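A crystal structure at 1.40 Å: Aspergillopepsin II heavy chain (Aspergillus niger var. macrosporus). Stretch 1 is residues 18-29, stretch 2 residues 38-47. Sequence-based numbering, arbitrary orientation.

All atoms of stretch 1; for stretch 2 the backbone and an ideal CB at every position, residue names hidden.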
# COMPACT_ATOMS: atom_id res chain seq x y z
N CYS B 18 11.46 0.20 10.87
CA CYS B 18 11.84 -1.19 11.05
C CYS B 18 12.37 -1.60 9.68
O CYS B 18 11.60 -1.66 8.72
CB CYS B 18 10.63 -2.03 11.42
SG CYS B 18 11.05 -3.80 11.44
N GLU B 19 13.66 -1.90 9.60
CA GLU B 19 14.29 -2.22 8.31
C GLU B 19 14.41 -3.68 7.88
O GLU B 19 14.79 -3.94 6.74
CB GLU B 19 15.71 -1.65 8.28
CG GLU B 19 15.89 -0.32 8.98
CD GLU B 19 15.23 0.83 8.26
OE1 GLU B 19 15.24 0.84 7.00
OE2 GLU B 19 14.70 1.73 8.95
N THR B 20 14.11 -4.61 8.76
CA THR B 20 14.30 -6.01 8.41
C THR B 20 13.22 -6.71 7.57
O THR B 20 13.47 -7.77 6.99
CB THR B 20 14.60 -6.80 9.69
OG1 THR B 20 13.61 -6.47 10.67
CG2 THR B 20 15.99 -6.41 10.24
N ALA B 21 12.03 -6.11 7.49
CA ALA B 21 10.94 -6.71 6.72
C ALA B 21 9.78 -5.76 6.53
O ALA B 21 9.70 -4.71 7.18
CB ALA B 21 10.43 -7.96 7.40
N ILE B 22 8.92 -6.13 5.59
CA ILE B 22 7.70 -5.41 5.30
C ILE B 22 6.69 -6.45 4.85
O ILE B 22 6.97 -7.23 3.93
CB ILE B 22 7.78 -4.40 4.13
CG1 ILE B 22 9.01 -3.51 4.23
CG2 ILE B 22 6.51 -3.54 4.13
CD1 ILE B 22 9.09 -2.46 3.14
N LEU B 23 5.55 -6.50 5.53
CA LEU B 23 4.47 -7.40 5.15
C LEU B 23 3.48 -6.43 4.47
O LEU B 23 2.93 -5.54 5.13
CB LEU B 23 3.83 -8.06 6.38
CG LEU B 23 2.46 -8.73 6.18
CD1 LEU B 23 2.49 -9.76 5.04
CD2 LEU B 23 2.03 -9.38 7.48
N GLN B 24 3.25 -6.62 3.17
CA GLN B 24 2.39 -5.68 2.44
C GLN B 24 1.62 -6.35 1.32
O GLN B 24 1.98 -7.42 0.84
CB GLN B 24 3.26 -4.58 1.84
CG GLN B 24 4.43 -5.16 1.05
CD GLN B 24 5.42 -4.11 0.54
OE1 GLN B 24 5.14 -2.91 0.48
NE2 GLN B 24 6.56 -4.61 0.14
N THR B 25 0.51 -5.73 0.95
CA THR B 25 -0.33 -6.24 -0.12
C THR B 25 -1.04 -5.06 -0.74
O THR B 25 -1.39 -4.09 -0.05
CB THR B 25 -1.32 -7.32 0.38
OG1 THR B 25 -1.83 -8.05 -0.75
CG2 THR B 25 -2.51 -6.69 1.12
N GLY B 26 -1.22 -5.10 -2.06
CA GLY B 26 -1.88 -4.00 -2.72
C GLY B 26 -2.14 -4.22 -4.19
O GLY B 26 -2.14 -5.35 -4.68
N VAL B 27 -2.32 -3.11 -4.89
CA VAL B 27 -2.65 -3.12 -6.30
C VAL B 27 -1.80 -2.13 -7.07
O VAL B 27 -1.48 -1.05 -6.56
CB VAL B 27 -4.13 -2.68 -6.47
CG1 VAL B 27 -4.48 -2.52 -7.94
CG2 VAL B 27 -5.06 -3.70 -5.81
N ASP B 28 -1.36 -2.52 -8.27
CA ASP B 28 -0.59 -1.65 -9.16
C ASP B 28 -1.54 -1.15 -10.24
O ASP B 28 -2.45 -1.88 -10.65
CB ASP B 28 0.52 -2.42 -9.89
CG ASP B 28 1.74 -2.68 -9.04
OD1 ASP B 28 1.83 -2.17 -7.92
OD2 ASP B 28 2.64 -3.39 -9.51
N PHE B 29 -1.38 0.10 -10.65
CA PHE B 29 -2.19 0.64 -11.75
C PHE B 29 -1.23 1.27 -12.73
O PHE B 29 -0.41 2.10 -12.34
CB PHE B 29 -3.24 1.69 -11.33
CG PHE B 29 -3.15 2.14 -9.90
CD1 PHE B 29 -3.79 1.43 -8.90
CD2 PHE B 29 -2.47 3.31 -9.58
CE1 PHE B 29 -3.76 1.87 -7.58
CE2 PHE B 29 -2.42 3.77 -8.26
CZ PHE B 29 -3.07 3.05 -7.26
N UNK B 38 -4.03 -3.38 -14.51
CA UNK B 38 -4.19 -3.43 -13.05
C UNK B 38 -3.87 -4.83 -12.55
O UNK B 38 -4.22 -5.81 -13.21
CB UNK B 38 -5.61 -3.03 -12.64
N UNK B 39 -3.24 -4.94 -11.39
CA UNK B 39 -2.95 -6.25 -10.82
C UNK B 39 -2.86 -6.18 -9.30
O UNK B 39 -2.61 -5.10 -8.75
CB UNK B 39 -1.65 -6.81 -11.40
N UNK B 40 -3.12 -7.29 -8.63
CA UNK B 40 -3.04 -7.35 -7.18
C UNK B 40 -1.81 -8.19 -6.85
O UNK B 40 -1.49 -9.14 -7.57
CB UNK B 40 -4.31 -7.93 -6.56
N UNK B 41 -1.14 -7.88 -5.75
CA UNK B 41 0.08 -8.58 -5.38
C UNK B 41 0.30 -8.61 -3.87
O UNK B 41 -0.37 -7.89 -3.12
CB UNK B 41 1.28 -7.93 -6.06
N UNK B 42 1.23 -9.45 -3.42
CA UNK B 42 1.59 -9.53 -2.01
C UNK B 42 3.11 -9.61 -1.93
O UNK B 42 3.77 -10.00 -2.90
CB UNK B 42 0.93 -10.73 -1.33
N UNK B 43 3.67 -9.26 -0.78
CA UNK B 43 5.10 -9.32 -0.60
C UNK B 43 5.50 -9.29 0.85
O UNK B 43 4.91 -8.57 1.65
CB UNK B 43 5.77 -8.17 -1.35
N UNK B 44 6.45 -10.14 1.19
CA UNK B 44 7.01 -10.14 2.53
C UNK B 44 8.48 -9.81 2.27
O UNK B 44 9.31 -10.71 2.06
CB UNK B 44 6.80 -11.46 3.27
N UNK B 45 8.78 -8.52 2.16
CA UNK B 45 10.13 -8.05 1.92
C UNK B 45 11.04 -8.62 3.01
O UNK B 45 10.65 -8.63 4.17
CB UNK B 45 10.18 -6.52 1.89
N UNK B 46 12.30 -8.98 2.69
CA UNK B 46 13.02 -8.92 1.41
C UNK B 46 12.76 -9.92 0.31
O UNK B 46 13.51 -9.94 -0.68
CB UNK B 46 14.52 -9.01 1.72
N UNK B 47 11.76 -10.78 0.44
CA UNK B 47 11.43 -11.71 -0.64
C UNK B 47 10.77 -10.85 -1.74
O UNK B 47 10.41 -9.69 -1.50
CB UNK B 47 10.52 -12.84 -0.16

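Residues 38-45 form an extended strand, so successive CA-to-CB bonds point to alternate faces of the sheet. The strand pairs antiparallel with strand 22-29. One face carries Leu-23, Thr-25, Val-27 and Phe-29; the other carries Ile-22, Gln-24, Gly-26 and Asp-28.

Position 38 pairs with Phe-29. Its ideal CB lies 4.9 Å from Val-27 CG1, so an apolar or aromatic residue would suit. It is Tyr-38, whose CE1 reaches 3.5 Å from Phe-29 CB.

Position 39 pairs with Asp-28. A polar or basic residue might be expected beside that carboxylate. The residue is Asp-39, and like charges meet: Asp-28 OD2 and Asp-39 OD1 are 3.6 Å apart. The backbone still pairs, with Asp-28 N donating to Asp-39 O at 2.9 Å.

Position 40 faces Val-27. Its ideal CB is 4.4 Å from Val-27 CG2, and several apolar residues could be considered. Ala-40 is found, with its CB also 4.4 Å from Val-27 CG2.

Position 41 lies opposite Gly-26, which has no side chain and leaves space on that face. A large flat side chain could fill it. The residue is Trp-41. With chi1 in p, its ring lies across the glycine: Gly-26 CA sits 4.3 Å from the centroid of the six-membered ring, over the face. Gln-24 CG meets the ring edge, 3.8 Å from Trp-41 CZ3. At the other end, Trp-41 NE1 is 3.0 Å from Asp-28 OD1. The backbone carbonyl is shared: Gly-26 N donates to Trp-41 O at 3.1 Å, and Thr-25 OG1 to Trp-41 O at 2.8 Å.

Position 42 pairs with Thr-25, whose OG1 is 3.9 Å from the ideal CB. Many side chains would fit. Tyr-42 is present, and its end leads away from stretch 1.

Position 43 has its ideal CB 3.9 Å from Gln-24 NE2, a donor. An acceptor such as Glu, Gln or Asp would suit. It is Glu-43. The direct approach, Gln-24 NE2 to Glu-43 OE1 at 3.3 Å, has a poor angle; a water instead accepts from Gln-24 NE2 and donates weakly to Glu-43 OE1.

Position 44 faces Leu-23, with Ala-21 nearby. A large apolar residue would suit. Trp-44 places one ring face over Leu-23 CB, and its CE3 is 3.8 Å from Leu-23 CD1.

Position 45 sits by Ile-22. An apolar or aromatic residue would suit. Tyr-45 packs its CB 3.8 Å from Ile-22 CB.

Position 46 follows a cis peptide, which favours proline. It is Pro-46.

Position 47 is out of reach, so stretch 1 sets no preference; it is Asp-47.

Stretch 2 38-47: YDAWYEWYPD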
# COMPACT_ATOMS: atom_id res chain seq x y z
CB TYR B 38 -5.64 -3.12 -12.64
CG TYR B 38 -6.16 -1.75 -13.00
CD1 TYR B 38 -5.86 -0.65 -12.21
CD2 TYR B 38 -6.94 -1.55 -14.15
CE1 TYR B 38 -6.33 0.63 -12.54
CE2 TYR B 38 -7.41 -0.28 -14.49
CZ TYR B 38 -7.10 0.80 -13.68
OH TYR B 38 -7.56 2.08 -13.98
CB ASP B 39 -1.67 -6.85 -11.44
CG ASP B 39 -0.39 -6.39 -10.76
OD1 ASP B 39 -0.36 -5.31 -10.14
OD2 ASP B 39 0.63 -7.12 -10.86
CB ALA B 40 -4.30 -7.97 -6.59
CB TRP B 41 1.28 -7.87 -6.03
CG TRP B 41 1.33 -6.37 -5.74
CD1 TRP B 41 0.77 -5.37 -6.50
CD2 TRP B 41 1.86 -5.73 -4.57
NE1 TRP B 41 0.91 -4.16 -5.87
CE2 TRP B 41 1.57 -4.34 -4.68
CE3 TRP B 41 2.54 -6.18 -3.43
CZ2 TRP B 41 1.94 -3.42 -3.70
CZ3 TRP B 41 2.91 -5.26 -2.45
CH2 TRP B 41 2.60 -3.89 -2.60
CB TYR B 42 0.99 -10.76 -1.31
CG TYR B 42 1.44 -12.09 -1.88
CD1 TYR B 42 2.64 -12.68 -1.47
CD2 TYR B 42 0.68 -12.74 -2.85
CE1 TYR B 42 3.06 -13.89 -2.01
CE2 TYR B 42 1.08 -13.94 -3.41
CZ TYR B 42 2.27 -14.51 -2.98
OH TYR B 42 2.67 -15.71 -3.54
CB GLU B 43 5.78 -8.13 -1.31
CG GLU B 43 7.30 -8.05 -1.06
CD GLU B 43 8.03 -7.10 -2.00
OE1 GLU B 43 7.40 -6.20 -2.59
OE2 GLU B 43 9.26 -7.29 -2.15
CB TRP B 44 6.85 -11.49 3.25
CG TRP B 44 7.26 -11.42 4.72
CD1 TRP B 44 8.46 -10.97 5.24
CD2 TRP B 44 6.46 -11.77 5.85
NE1 TRP B 44 8.44 -11.02 6.60
CE2 TRP B 44 7.22 -11.51 7.01
CE3 TRP B 44 5.16 -12.28 6.00
CZ2 TRP B 44 6.74 -11.74 8.30
CZ3 TRP B 44 4.68 -12.51 7.28
CH2 TRP B 44 5.46 -12.23 8.41
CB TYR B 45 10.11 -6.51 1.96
CG TYR B 45 11.46 -5.86 1.83
CD1 TYR B 45 12.26 -5.65 2.96
CD2 TYR B 45 11.94 -5.44 0.59
CE1 TYR B 45 13.52 -5.03 2.86
CE2 TYR B 45 13.19 -4.82 0.47
CZ TYR B 45 13.98 -4.62 1.61
OH TYR B 45 15.22 -4.03 1.50
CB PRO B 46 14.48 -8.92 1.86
CG PRO B 46 14.45 -9.88 2.97
CD PRO B 46 13.20 -9.47 3.75
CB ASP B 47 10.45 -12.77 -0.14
CG ASP B 47 10.34 -13.99 -1.06
OD1 ASP B 47 10.95 -14.03 -2.15
OD2 ASP B 47 9.62 -14.93 -0.68
O HOH W 1 8.63 -3.67 -1.07
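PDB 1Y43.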